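Local coordinates for protein amino acid amide racemase (Ochrobactrum anthropi, PDB 6GIO) that belongs to the class-III aminotransferase family of pyridoxal-5'-phosphate-dependent proteins and binds this cofactor in a pocket formed with help from a second subunit, at residues V88-D93 with A305-L310; V106-S111 with L275-G280; I233-D238 with E259-V264; L244-L249 with F398-T403; G271-S276 with N299-A304. All blocks are in the same frame, centred on the assembly; numbering follows the deposited sequence.

Contact 1: residues V88-D93 with A305-L310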
# COMPACT_ATOMS: atom_id res chain seq x y z
N VAL C 88 10.40 -5.00 14.24
CA VAL C 88 10.20 -6.06 15.26
C VAL C 88 9.74 -5.39 16.56
O VAL C 88 8.78 -5.85 17.19
CB VAL C 88 11.46 -6.93 15.43
CG1 VAL C 88 11.32 -7.91 16.61
CG2 VAL C 88 11.69 -7.69 14.15
N SER C 89 10.39 -4.28 16.92
CA SER C 89 10.03 -3.51 18.12
C SER C 89 8.63 -2.93 18.07
O SER C 89 7.91 -3.05 19.05
CB SER C 89 11.06 -2.41 18.43
OG SER C 89 12.35 -2.99 18.49
N LEU C 90 8.22 -2.33 16.94
CA LEU C 90 6.81 -1.87 16.77
C LEU C 90 5.82 -3.03 16.96
O LEU C 90 4.77 -2.86 17.61
CB LEU C 90 6.59 -1.23 15.38
CG LEU C 90 5.15 -0.79 15.03
CD1 LEU C 90 4.58 0.14 16.09
CD2 LEU C 90 5.08 -0.11 13.65
N ALA C 91 6.12 -4.18 16.37
CA ALA C 91 5.23 -5.35 16.55
C ALA C 91 5.10 -5.69 18.04
O ALA C 91 4.01 -5.96 18.51
CB ALA C 91 5.73 -6.55 15.77
N GLU C 92 6.22 -5.67 18.76
CA GLU C 92 6.24 -5.91 20.22
C GLU C 92 5.40 -4.85 20.92
O GLU C 92 4.61 -5.17 21.82
CB GLU C 92 7.70 -5.88 20.76
CG GLU C 92 8.54 -7.08 20.38
CD GLU C 92 10.04 -6.86 20.57
OE1 GLU C 92 10.49 -5.71 20.67
OE2 GLU C 92 10.79 -7.85 20.53
N ASP C 93 5.55 -3.58 20.50
CA ASP C 93 4.72 -2.48 21.05
C ASP C 93 3.22 -2.72 20.85
O ASP C 93 2.42 -2.48 21.78
CB ASP C 93 5.00 -1.12 20.41
CG ASP C 93 6.38 -0.58 20.72
OD1 ASP C 93 7.06 -1.11 21.61
OD2 ASP C 93 6.82 0.39 20.02
N ALA C 305 8.51 5.57 12.54
CA ALA C 305 7.52 6.62 12.75
C ALA C 305 6.37 6.10 13.64
O ALA C 305 5.89 6.79 14.54
CB ALA C 305 7.00 7.14 11.42
N GLY C 306 5.94 4.88 13.40
CA GLY C 306 4.86 4.30 14.22
C GLY C 306 5.23 4.12 15.68
O GLY C 306 4.39 4.28 16.57
N ARG C 307 6.49 3.78 15.93
CA ARG C 307 6.95 3.63 17.32
C ARG C 307 6.87 4.98 18.01
O ARG C 307 6.46 5.05 19.16
CB ARG C 307 8.36 3.08 17.40
CG ARG C 307 8.47 1.66 16.93
CD ARG C 307 9.65 1.01 17.56
NE ARG C 307 9.35 0.68 18.94
CZ ARG C 307 10.25 0.68 19.93
NH1 ARG C 307 11.53 0.98 19.72
NH2 ARG C 307 9.85 0.36 21.15
N ALA C 308 7.27 6.04 17.29
CA ALA C 308 7.22 7.39 17.82
C ALA C 308 5.78 7.80 18.09
O ALA C 308 5.47 8.44 19.10
CB ALA C 308 7.90 8.39 16.88
N VAL C 309 4.87 7.42 17.21
CA VAL C 309 3.46 7.74 17.45
C VAL C 309 2.95 7.08 18.74
O VAL C 309 2.41 7.74 19.65
CB VAL C 309 2.59 7.37 16.23
CG1 VAL C 309 1.12 7.38 16.59
CG2 VAL C 309 2.84 8.33 15.05
N LEU C 310 3.09 5.78 18.83
CA LEU C 310 2.63 5.04 20.01
C LEU C 310 3.32 5.55 21.25
O LEU C 310 2.69 5.72 22.29
CB LEU C 310 2.91 3.55 19.85
CG LEU C 310 2.22 2.81 18.72
CD1 LEU C 310 2.39 1.31 18.95
CD2 LEU C 310 0.75 3.14 18.63
O HOH W 1 6.69 2.92 20.81
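R307 of helix 300-315 reaches over to D93 of helix 85-97, the two side chains crossing at about a right angle. The arginine takes the carboxylate side-on with two nitrogens: R307 NE donates to D93 OD2 at 2.8 Å, and R307 NH2 to D93 OD1 at 3.2 Å, with a further, weak bond from NH2 to OD2. Both oxygens lie close to the guanidinium plane, but the carboxylate is twisted 35° against it, and NE meets OD2 on its syn side from outside the carboxylate plane. A bend in the arginine chain at chi3 (76°) turns the head into this position. S89 lies over one guanidinium face, its CB 3.5 Å from R307 CZ, while its hydroxyl bonds back to E85 O. The stem of the arginine rests on L90, with R307 CG 3.8 Å from L90 CB. Beside the ion pair the contact is apolar: L90 CD1 meets L310 CD1 at 3.8 Å, the leucines again crossing nearly at right angles, and L310 CD1 also touches D93 CB. G306, without a side chain, lets L90 come close to the backbone. The two helical segments run at 31° to each other. A water donates to D93 OD2 and R307 O, both at 2.7 Å. D93 OD2 therefore takes the arginine and the water together, an arrangement that would stabilise the negative charge of this buried carboxylate.

Contact 2: residues V106-S111 with L275-G280. With PLP (pyridoxal-5'-phosphate), chain G.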
# COMPACT_ATOMS: atom_id res chain seq x y z
N VAL C 106 1.90 -10.24 14.21
CA VAL C 106 1.66 -8.98 13.55
C VAL C 106 2.16 -9.02 12.10
O VAL C 106 3.26 -9.48 11.82
CB VAL C 106 2.43 -7.89 14.25
CG1 VAL C 106 2.04 -6.52 13.69
CG2 VAL C 106 2.13 -7.99 15.74
N TRP C 107 1.32 -8.58 11.20
CA TRP C 107 1.71 -8.39 9.82
C TRP C 107 1.67 -6.92 9.62
O TRP C 107 0.81 -6.29 10.15
CB TRP C 107 0.67 -9.07 8.91
CG TRP C 107 0.70 -8.77 7.45
CD1 TRP C 107 1.28 -9.53 6.50
CD2 TRP C 107 0.04 -7.67 6.76
NE1 TRP C 107 1.06 -8.96 5.26
CE2 TRP C 107 0.29 -7.84 5.39
CE3 TRP C 107 -0.73 -6.57 7.18
CZ2 TRP C 107 -0.20 -6.95 4.41
CZ3 TRP C 107 -1.21 -5.66 6.17
CH2 TRP C 107 -0.93 -5.87 4.82
N PHE C 108 2.56 -6.40 8.80
CA PHE C 108 2.55 -4.98 8.43
C PHE C 108 2.22 -4.71 6.98
O PHE C 108 2.60 -5.49 6.10
CB PHE C 108 3.93 -4.39 8.68
CG PHE C 108 4.24 -4.20 10.14
CD1 PHE C 108 3.55 -3.25 10.90
CD2 PHE C 108 5.20 -5.01 10.77
CE1 PHE C 108 3.80 -3.09 12.25
CE2 PHE C 108 5.49 -4.82 12.11
CZ PHE C 108 4.78 -3.88 12.86
N GLY C 109 1.60 -3.55 6.71
CA GLY C 109 1.36 -3.14 5.33
C GLY C 109 1.46 -1.65 5.25
O GLY C 109 2.08 -1.02 6.12
N HIS C 110 0.89 -1.08 4.20
CA HIS C 110 0.99 0.37 3.97
C HIS C 110 -0.25 1.14 4.17
O HIS C 110 -0.20 2.37 4.25
CB HIS C 110 1.37 0.62 2.53
CG HIS C 110 2.58 -0.10 2.11
ND1 HIS C 110 3.80 0.12 2.72
CD2 HIS C 110 2.77 -1.03 1.16
CE1 HIS C 110 4.71 -0.63 2.11
NE2 HIS C 110 4.11 -1.36 1.19
N SER C 111 -1.40 0.45 4.21
CA SER C 111 -2.69 1.14 4.18
C SER C 111 -3.79 0.36 4.89
O SER C 111 -3.67 -0.83 5.11
CB SER C 111 -3.16 1.47 2.74
OG SER C 111 -3.51 0.31 1.93
N LEU C 275 1.58 3.43 6.93
CA LEU C 275 1.78 2.21 7.71
C LEU C 275 0.43 1.64 8.18
O LEU C 275 -0.46 2.38 8.72
CB LEU C 275 2.65 2.55 8.93
CG LEU C 275 2.87 1.53 10.06
CD1 LEU C 275 3.69 0.36 9.56
CD2 LEU C 275 3.60 2.19 11.21
N SER C 276 0.30 0.32 8.03
CA SER C 276 -0.86 -0.39 8.58
C SER C 276 -0.39 -1.66 9.30
O SER C 276 0.77 -2.06 9.18
CB SER C 276 -1.84 -0.74 7.47
OG SER C 276 -1.35 -1.73 6.53
N ALA C 277 -1.29 -2.28 10.04
CA ALA C 277 -0.97 -3.54 10.70
C ALA C 277 -2.19 -4.37 10.98
O ALA C 277 -3.27 -3.83 11.14
CB ALA C 277 -0.19 -3.32 11.97
N VAL C 278 -1.97 -5.68 11.08
CA VAL C 278 -2.99 -6.64 11.48
C VAL C 278 -2.44 -7.43 12.66
O VAL C 278 -1.34 -8.02 12.62
CB VAL C 278 -3.36 -7.60 10.34
CG1 VAL C 278 -4.38 -8.63 10.80
CG2 VAL C 278 -3.93 -6.84 9.15
N VAL C 279 -3.18 -7.44 13.75
CA VAL C 279 -2.77 -8.21 14.95
C VAL C 279 -3.79 -9.31 15.04
O VAL C 279 -4.97 -9.04 14.98
CB VAL C 279 -2.80 -7.36 16.24
CG1 VAL C 279 -2.49 -8.19 17.47
CG2 VAL C 279 -1.77 -6.26 16.13
N GLY C 280 -3.33 -10.56 15.10
CA GLY C 280 -4.22 -11.67 15.05
C GLY C 280 -3.65 -12.86 15.80
O GLY C 280 -2.53 -12.80 16.26
N1 PLP G . -10.93 0.99 7.28
C2 PLP G . -11.44 2.12 7.85
C2A PLP G . -12.40 2.08 8.99
C3 PLP G . -11.08 3.46 7.32
O3 PLP G . -11.60 4.56 7.88
C4 PLP G . -10.12 3.57 6.21
C4A PLP G . -9.73 4.92 5.68
C5 PLP G . -9.61 2.26 5.67
C6 PLP G . -10.05 1.06 6.25
C5A PLP G . -8.66 2.26 4.48
O4P PLP G . -7.47 3.04 4.65
P PLP G . -6.64 3.56 3.39
O1P PLP G . -5.30 3.84 4.00
O2P PLP G . -7.34 4.81 2.88
O3P PLP G . -6.60 2.39 2.41
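S276 N donates to G109 O at 2.9 Å, and G109 N returns a bond to S276 O at 3.0 Å, a hydrogen-bonded antiparallel pair. Two residues along, beyond the non-hydrogen-bonded pair F108/A277, W107 and V278 repeat the exchange, V278 N lying 3.0 Å from W107 O. On the face carrying W107, S276 and V278, the indole packs by its CE3 against V278 CG2 at 3.8 Å. The ring lies forward along its own strand, CG anti to the backbone N (chi1 168°), with G109 N under its rim; its NE1 bonds to V292 O. The other face is apolar: F108 CD1 meets both L275 CD1 and A277 CB at 3.9 Å, while S276 O lies at the phenyl edge. Past the strand, S111 is the N-cap of helix 112-127, its OG bonded to D114 N and to Q294 of the second subunit, and S111 CB lies 3.4 Å from O1P of pyridoxal-5'-phosphate. The pairing, with D114 bonded to S276 OG, is consistent with fixing the start of the helix whose G112 N and S113 OG bond to the cofactor alongside T295 of the second subunit, and the positive helix end would suit the phosphate.

Contact 3: residues I233-D238 with E259-V264. With PLP (pyridoxal-5'-phosphate), chain G.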
# COMPACT_ATOMS: atom_id res chain seq x y z
N ILE C 233 -17.09 -17.89 14.76
CA ILE C 233 -16.83 -16.80 13.80
C ILE C 233 -15.80 -15.86 14.47
O ILE C 233 -15.99 -15.39 15.60
CB ILE C 233 -18.11 -16.02 13.42
CG1 ILE C 233 -19.11 -16.94 12.72
CG2 ILE C 233 -17.79 -14.87 12.49
CD1 ILE C 233 -20.55 -16.48 12.64
N LEU C 234 -14.71 -15.58 13.79
CA LEU C 234 -13.72 -14.67 14.32
C LEU C 234 -14.20 -13.20 14.22
O LEU C 234 -14.87 -12.81 13.25
CB LEU C 234 -12.39 -14.85 13.60
CG LEU C 234 -11.76 -16.24 13.73
CD1 LEU C 234 -10.47 -16.35 12.92
CD2 LEU C 234 -11.51 -16.57 15.19
N VAL C 235 -13.83 -12.41 15.23
CA VAL C 235 -14.33 -11.08 15.41
C VAL C 235 -13.19 -10.10 15.11
O VAL C 235 -12.13 -10.14 15.73
CB VAL C 235 -14.88 -10.93 16.84
CG1 VAL C 235 -15.40 -9.52 17.08
CG2 VAL C 235 -15.98 -11.97 17.09
N VAL C 236 -13.42 -9.27 14.10
CA VAL C 236 -12.39 -8.42 13.56
C VAL C 236 -12.85 -7.00 13.84
O VAL C 236 -13.92 -6.63 13.40
CB VAL C 236 -12.24 -8.58 12.02
CG1 VAL C 236 -11.16 -7.66 11.46
CG2 VAL C 236 -11.97 -10.03 11.60
N VAL C 237 -12.05 -6.20 14.53
CA VAL C 237 -12.35 -4.79 14.66
C VAL C 237 -11.39 -3.94 13.78
O VAL C 237 -10.16 -4.03 13.88
CB VAL C 237 -12.27 -4.31 16.14
CG1 VAL C 237 -12.53 -2.82 16.22
CG2 VAL C 237 -13.30 -5.04 17.00
N ASP C 238 -11.98 -3.09 12.95
CA ASP C 238 -11.25 -2.09 12.14
C ASP C 238 -11.03 -0.81 12.95
O ASP C 238 -11.97 -0.02 13.12
CB ASP C 238 -12.07 -1.78 10.89
CG ASP C 238 -11.31 -0.94 9.87
OD1 ASP C 238 -10.39 -0.22 10.28
OD2 ASP C 238 -11.63 -0.99 8.66
N GLU C 259 -13.72 -7.95 22.75
CA GLU C 259 -12.45 -8.69 22.92
C GLU C 259 -12.16 -9.35 21.61
O GLU C 259 -12.45 -10.53 21.44
CB GLU C 259 -12.55 -9.72 24.06
CG GLU C 259 -12.59 -9.06 25.41
CD GLU C 259 -13.01 -10.03 26.48
OE1 GLU C 259 -14.22 -10.21 26.69
OE2 GLU C 259 -12.13 -10.63 27.10
N PRO C 260 -11.63 -8.57 20.64
CA PRO C 260 -11.56 -9.11 19.30
C PRO C 260 -10.52 -10.21 19.13
O PRO C 260 -9.52 -10.24 19.82
CB PRO C 260 -11.18 -7.88 18.43
CG PRO C 260 -10.62 -6.87 19.38
CD PRO C 260 -11.20 -7.16 20.73
N ASP C 261 -10.74 -11.06 18.15
CA ASP C 261 -9.74 -11.96 17.68
C ASP C 261 -8.68 -11.24 16.87
O ASP C 261 -7.52 -11.64 16.86
CB ASP C 261 -10.47 -13.00 16.83
CG ASP C 261 -11.42 -13.88 17.69
OD1 ASP C 261 -10.88 -14.51 18.59
OD2 ASP C 261 -12.66 -13.92 17.46
N MET C 262 -9.06 -10.18 16.16
CA MET C 262 -8.16 -9.57 15.21
C MET C 262 -8.42 -8.10 15.21
O MET C 262 -9.59 -7.69 15.22
CB MET C 262 -8.38 -10.16 13.80
CG MET C 262 -7.52 -9.54 12.68
SD MET C 262 -7.67 -10.29 11.04
CE MET C 262 -6.82 -11.85 11.35
N VAL C 263 -7.35 -7.30 15.18
CA VAL C 263 -7.49 -5.86 15.10
C VAL C 263 -6.70 -5.34 13.92
O VAL C 263 -5.57 -5.79 13.69
CB VAL C 263 -7.02 -5.15 16.39
CG1 VAL C 263 -7.28 -3.66 16.28
CG2 VAL C 263 -7.72 -5.71 17.63
N VAL C 264 -7.31 -4.42 13.17
CA VAL C 264 -6.68 -3.81 11.99
C VAL C 264 -6.39 -2.35 12.30
O VAL C 264 -7.30 -1.60 12.79
CB VAL C 264 -7.58 -3.94 10.75
CG1 VAL C 264 -6.91 -3.36 9.48
CG2 VAL C 264 -7.96 -5.40 10.53
N1 PLP G . -10.93 0.99 7.28
C2 PLP G . -11.44 2.12 7.85
C2A PLP G . -12.40 2.08 8.99
C3 PLP G . -11.08 3.46 7.32
O3 PLP G . -11.60 4.56 7.88
C4 PLP G . -10.12 3.57 6.21
C4A PLP G . -9.73 4.92 5.68
C5 PLP G . -9.61 2.26 5.67
C6 PLP G . -10.05 1.06 6.25
C5A PLP G . -8.66 2.26 4.48
O4P PLP G . -7.47 3.04 4.65
P PLP G . -6.64 3.56 3.39
O1P PLP G . -5.30 3.84 4.00
O2P PLP G . -7.34 4.81 2.88
O3P PLP G . -6.60 2.39 2.41
O HOH W 2 -14.54 -15.76 17.80
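P260 lays its ring on the neighbouring strand, CB 3.8 Å from V237 CG2, the two side chains meeting aslant. D261 follows and turns its carboxylate across to the other backbone, where OD2 accepts from V235 N at 2.9 Å through its anti lone pair. L234 crosses this carboxylate at about a right angle, its CD2 3.7 Å from D261 CG. The same OD2 takes a water that also donates to I233 O, and forms a salt bridge with R229, so three partners share its charge. With M262 the parallel strand pairing begins: M262 N donates to V235 O at 3.1 Å, where D261 N adds a weak second bond, and M262 O accepts from V237 N at 3.0 Å. V263 brings its CA to V237 O in a C-H...O contact. V264 N bonds to V237 O at 3.0 Å, and V264 CG2 packs on V236 CG1 at 4.0 Å. Alongside V264, D238 points OD2 at N1 of pyridoxal-5'-phosphate, as in fold-type I relatives, its OD1 bonded to V240 N and its OD2 to H140 ND1. Strand 234-238 sits between strands 262-265 and 199-204; helix 112-127 packs on the face of L234, V236 and V264, and helix 282-285 covers L234 and M262.

Contact 4: residues L244-L249 with F398-T403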
# COMPACT_ATOMS: atom_id res chain seq x y z
N LEU C 244 -6.19 4.33 18.31
CA LEU C 244 -4.93 4.85 18.86
C LEU C 244 -5.09 6.13 19.66
O LEU C 244 -4.50 7.15 19.32
CB LEU C 244 -3.87 4.96 17.77
CG LEU C 244 -3.47 3.59 17.19
CD1 LEU C 244 -2.34 3.75 16.18
CD2 LEU C 244 -3.08 2.55 18.26
N GLY C 245 -5.95 6.06 20.67
CA GLY C 245 -6.14 7.16 21.58
C GLY C 245 -7.19 8.20 21.22
O GLY C 245 -7.66 8.89 22.13
N ARG C 246 -7.58 8.30 19.95
CA ARG C 246 -8.46 9.41 19.51
C ARG C 246 -9.83 9.49 20.26
O ARG C 246 -10.33 10.58 20.55
CB ARG C 246 -8.66 9.31 18.01
CG ARG C 246 -9.61 10.32 17.43
CD ARG C 246 -9.60 10.24 15.93
NE ARG C 246 -8.33 10.66 15.36
CZ ARG C 246 -7.96 11.93 15.17
NH1 ARG C 246 -8.74 12.95 15.54
NH2 ARG C 246 -6.78 12.20 14.64
N THR C 247 -10.37 8.35 20.65
CA THR C 247 -11.69 8.32 21.29
C THR C 247 -11.70 8.42 22.82
O THR C 247 -12.76 8.22 23.43
CB THR C 247 -12.46 7.02 20.91
OG1 THR C 247 -11.77 5.87 21.43
CG2 THR C 247 -12.67 6.94 19.42
N GLY C 248 -10.54 8.64 23.44
CA GLY C 248 -10.46 8.77 24.88
C GLY C 248 -9.96 7.49 25.55
O GLY C 248 -9.74 7.47 26.75
N LEU C 249 -9.82 6.42 24.78
CA LEU C 249 -9.17 5.19 25.27
C LEU C 249 -8.25 4.80 24.14
O LEU C 249 -8.39 5.32 23.04
CB LEU C 249 -10.17 4.08 25.57
CG LEU C 249 -11.17 4.23 26.73
CD1 LEU C 249 -12.25 3.15 26.60
CD2 LEU C 249 -10.49 4.10 28.10
N PHE C 398 -14.66 16.00 11.76
CA PHE C 398 -13.55 16.64 12.48
C PHE C 398 -12.68 15.55 13.09
O PHE C 398 -13.10 14.83 14.04
CB PHE C 398 -14.05 17.62 13.54
CG PHE C 398 -14.89 18.74 12.97
CD1 PHE C 398 -14.32 19.75 12.24
CD2 PHE C 398 -16.25 18.72 13.11
CE1 PHE C 398 -15.09 20.77 11.66
CE2 PHE C 398 -17.03 19.74 12.54
CZ PHE C 398 -16.45 20.76 11.82
N MET C 399 -11.49 15.40 12.52
CA MET C 399 -10.51 14.39 12.93
C MET C 399 -9.19 15.10 13.15
O MET C 399 -8.22 14.79 12.49
CB MET C 399 -10.36 13.35 11.80
CG MET C 399 -11.61 12.49 11.64
SD MET C 399 -11.72 11.23 12.92
CE MET C 399 -10.39 10.15 12.46
N PRO C 400 -9.17 16.11 14.02
CA PRO C 400 -7.93 16.89 14.09
C PRO C 400 -6.78 16.09 14.72
O PRO C 400 -7.03 15.09 15.42
CB PRO C 400 -8.30 18.08 14.98
CG PRO C 400 -9.46 17.61 15.82
CD PRO C 400 -10.19 16.60 14.97
N PRO C 401 -5.53 16.58 14.55
CA PRO C 401 -4.41 16.01 15.30
C PRO C 401 -4.72 15.96 16.81
O PRO C 401 -5.41 16.86 17.35
CB PRO C 401 -3.28 16.97 15.01
CG PRO C 401 -3.64 17.59 13.70
CD PRO C 401 -5.12 17.77 13.79
N LEU C 402 -4.28 14.91 17.46
CA LEU C 402 -4.50 14.71 18.87
C LEU C 402 -3.82 15.81 19.69
O LEU C 402 -4.10 15.99 20.87
CB LEU C 402 -3.95 13.35 19.28
CG LEU C 402 -4.64 12.13 18.64
CD1 LEU C 402 -4.30 10.84 19.39
CD2 LEU C 402 -6.13 12.31 18.60
N THR C 403 -2.91 16.53 19.04
CA THR C 403 -2.20 17.63 19.65
C THR C 403 -2.94 18.96 19.56
O THR C 403 -2.38 20.00 19.89
CB THR C 403 -0.83 17.79 18.97
OG1 THR C 403 -1.02 17.80 17.56
CG2 THR C 403 0.09 16.59 19.36
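R246 pushes its guanidinium between M399 and L402 to reach the carbonyl of P400. Its NH1 donates to P400 O at 2.7 Å with an N-H...O angle of 147°, the oxygen near the guanidinium plane; NH2 adds a weak bond to the same oxygen at 3.0 Å. L402 CD2 lies over the centre of one face, 3.9 Å from R246 CZ, and L402 CD1 rests against L244 O at 3.7 Å. M399 flanks the opposite face, where its methyl CE touches R246 NE at 3.6 Å, and this methionine, folded at chi2 and chi3, crosses the arginine at about a right angle. The charged group is thus layered between two apolar side chains and anchored at its rim. A bend at chi3 (-68°) angles the head toward the carbonyl. In the next shell R246 NH1 has a second acceptor, L351 O, so two backbone carbonyls share one nitrogen. The base of the arginine is set by a type I turn from G245 to G248, closed by G248 N to G245 O at 3.2 Å. One loop follows strand 234-238 in its sheet; the other leads from strand 395-398 of the second sheet to helix 406-424. Strand 352-357 backs both, A352 touching R246 and M399.

Contact 5: residues G271-S276 with N299-A304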
# COMPACT_ATOMS: atom_id res chain seq x y z
N GLY C 271 1.64 8.26 11.57
CA GLY C 271 1.95 9.65 11.85
C GLY C 271 2.12 10.51 10.60
O GLY C 271 2.72 11.59 10.67
N GLY C 272 1.65 10.03 9.45
CA GLY C 272 1.81 10.77 8.19
C GLY C 272 2.66 10.00 7.20
O GLY C 272 2.75 10.38 6.04
N LEU C 273 3.31 8.93 7.67
CA LEU C 273 3.95 7.98 6.77
C LEU C 273 3.01 6.79 6.59
O LEU C 273 2.22 6.49 7.49
CB LEU C 273 5.31 7.50 7.30
CG LEU C 273 6.48 8.47 7.08
CD1 LEU C 273 6.44 9.57 8.12
CD2 LEU C 273 7.80 7.73 7.16
N PRO C 274 3.08 6.13 5.44
CA PRO C 274 2.17 5.02 5.18
C PRO C 274 2.48 3.81 6.04
O PRO C 274 3.54 3.21 5.89
CB PRO C 274 2.48 4.66 3.72
CG PRO C 274 3.11 5.88 3.16
CD PRO C 274 3.97 6.38 4.29
N LEU C 275 1.58 3.43 6.93
CA LEU C 275 1.78 2.21 7.71
C LEU C 275 0.43 1.64 8.18
O LEU C 275 -0.46 2.38 8.72
CB LEU C 275 2.65 2.55 8.93
CG LEU C 275 2.87 1.53 10.06
CD1 LEU C 275 3.69 0.36 9.56
CD2 LEU C 275 3.60 2.19 11.21
N SER C 276 0.30 0.32 8.03
CA SER C 276 -0.86 -0.39 8.58
C SER C 276 -0.39 -1.66 9.30
O SER C 276 0.77 -2.06 9.18
CB SER C 276 -1.84 -0.74 7.47
OG SER C 276 -1.35 -1.73 6.53
N ASN C 299 9.05 -1.62 6.48
CA ASN C 299 10.32 -1.03 6.24
C ASN C 299 10.64 -0.23 7.49
O ASN C 299 9.74 0.18 8.21
CB ASN C 299 10.30 -0.12 5.00
CG ASN C 299 9.37 1.05 5.17
OD1 ASN C 299 9.73 2.02 5.85
ND2 ASN C 299 8.14 0.94 4.61
N PRO C 300 11.93 -0.02 7.77
CA PRO C 300 12.36 0.55 9.03
C PRO C 300 11.99 2.02 9.24
O PRO C 300 11.93 2.48 10.40
CB PRO C 300 13.86 0.37 8.99
CG PRO C 300 14.22 0.25 7.55
CD PRO C 300 13.06 -0.47 6.94
N VAL C 301 11.71 2.75 8.16
CA VAL C 301 11.35 4.17 8.26
C VAL C 301 9.92 4.36 8.75
O VAL C 301 9.68 5.07 9.74
CB VAL C 301 11.56 4.86 6.91
CG1 VAL C 301 11.16 6.32 7.00
CG2 VAL C 301 13.04 4.74 6.50
N ALA C 302 8.96 3.69 8.10
CA ALA C 302 7.57 3.80 8.44
C ALA C 302 7.37 3.21 9.81
O ALA C 302 6.64 3.81 10.59
CB ALA C 302 6.71 3.06 7.42
N THR C 303 8.02 2.07 10.11
CA THR C 303 7.82 1.44 11.45
C THR C 303 8.43 2.26 12.57
O THR C 303 7.85 2.34 13.65
CB THR C 303 8.28 -0.04 11.54
OG1 THR C 303 9.64 -0.16 11.17
CG2 THR C 303 7.47 -0.89 10.60
N ALA C 304 9.58 2.91 12.31
CA ALA C 304 10.13 3.83 13.30
C ALA C 304 9.13 4.99 13.59
O ALA C 304 8.93 5.35 14.76
CB ALA C 304 11.50 4.37 12.87
O HOH W 3 5.06 1.22 4.85
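L273 and V301 make the tight end of this contact, L273 CD2 meeting V301 CG1 at 3.6 Å with the side chains crossed at about a right angle. Next along the loop, P274 offers its carbonyl to the helix, where A302 CB lies 3.5 Å from P274 O. L275 then spreads its two branches on the helix: CD2 comes to 3.5 Å from A302 O, while CD1 touches T303 CG2. The leucine CG is anti to the backbone N (chi1 171°), which carries both methyls across to the helix. Toward N299 direct contact gives way to water. One molecule donates to P274 O at 2.7 Å and accepts a weak bond from N299 ND2, which also bonds to T296 O; here P274 also packs on N299 of the second subunit, and N299 on P274 of that subunit. N299 is held by its own helix as well: A302 N donates to N299 OD1 at 2.9 Å in an almost straight bond (178°), V301 N adds a weak one, and T303 OG1 donates to N299 O at 3.0 Å. This is the classic asparagine N-cap, here starting helix 300-315 where the loop that leads into strand 276-281 meets the subunit interface.

From the N terminus, contact 1 opens on helix 85-97 and contact 2 on the following strand, 104-109, which L90 and A91 already touch. Contact 3 spans residues 233-264, within the loop of contact 2, but contact 4 opens between its two segments, so the two cross. Contact 5 starts at 271, and contact 2 closes on 275-280, sharing L275 and S276 with it. Contact 5 closes on helix 300-315, as does contact 1 directly after it, enclosing contacts 2, 3 and 5. Contact 4 closes last, around contact 5 and crossing contacts 1 and 2, joining a loop after strand 234-238 to that between strand 395-398 and helix 406-424. Contacts 2 and 3 join through neighbouring strands.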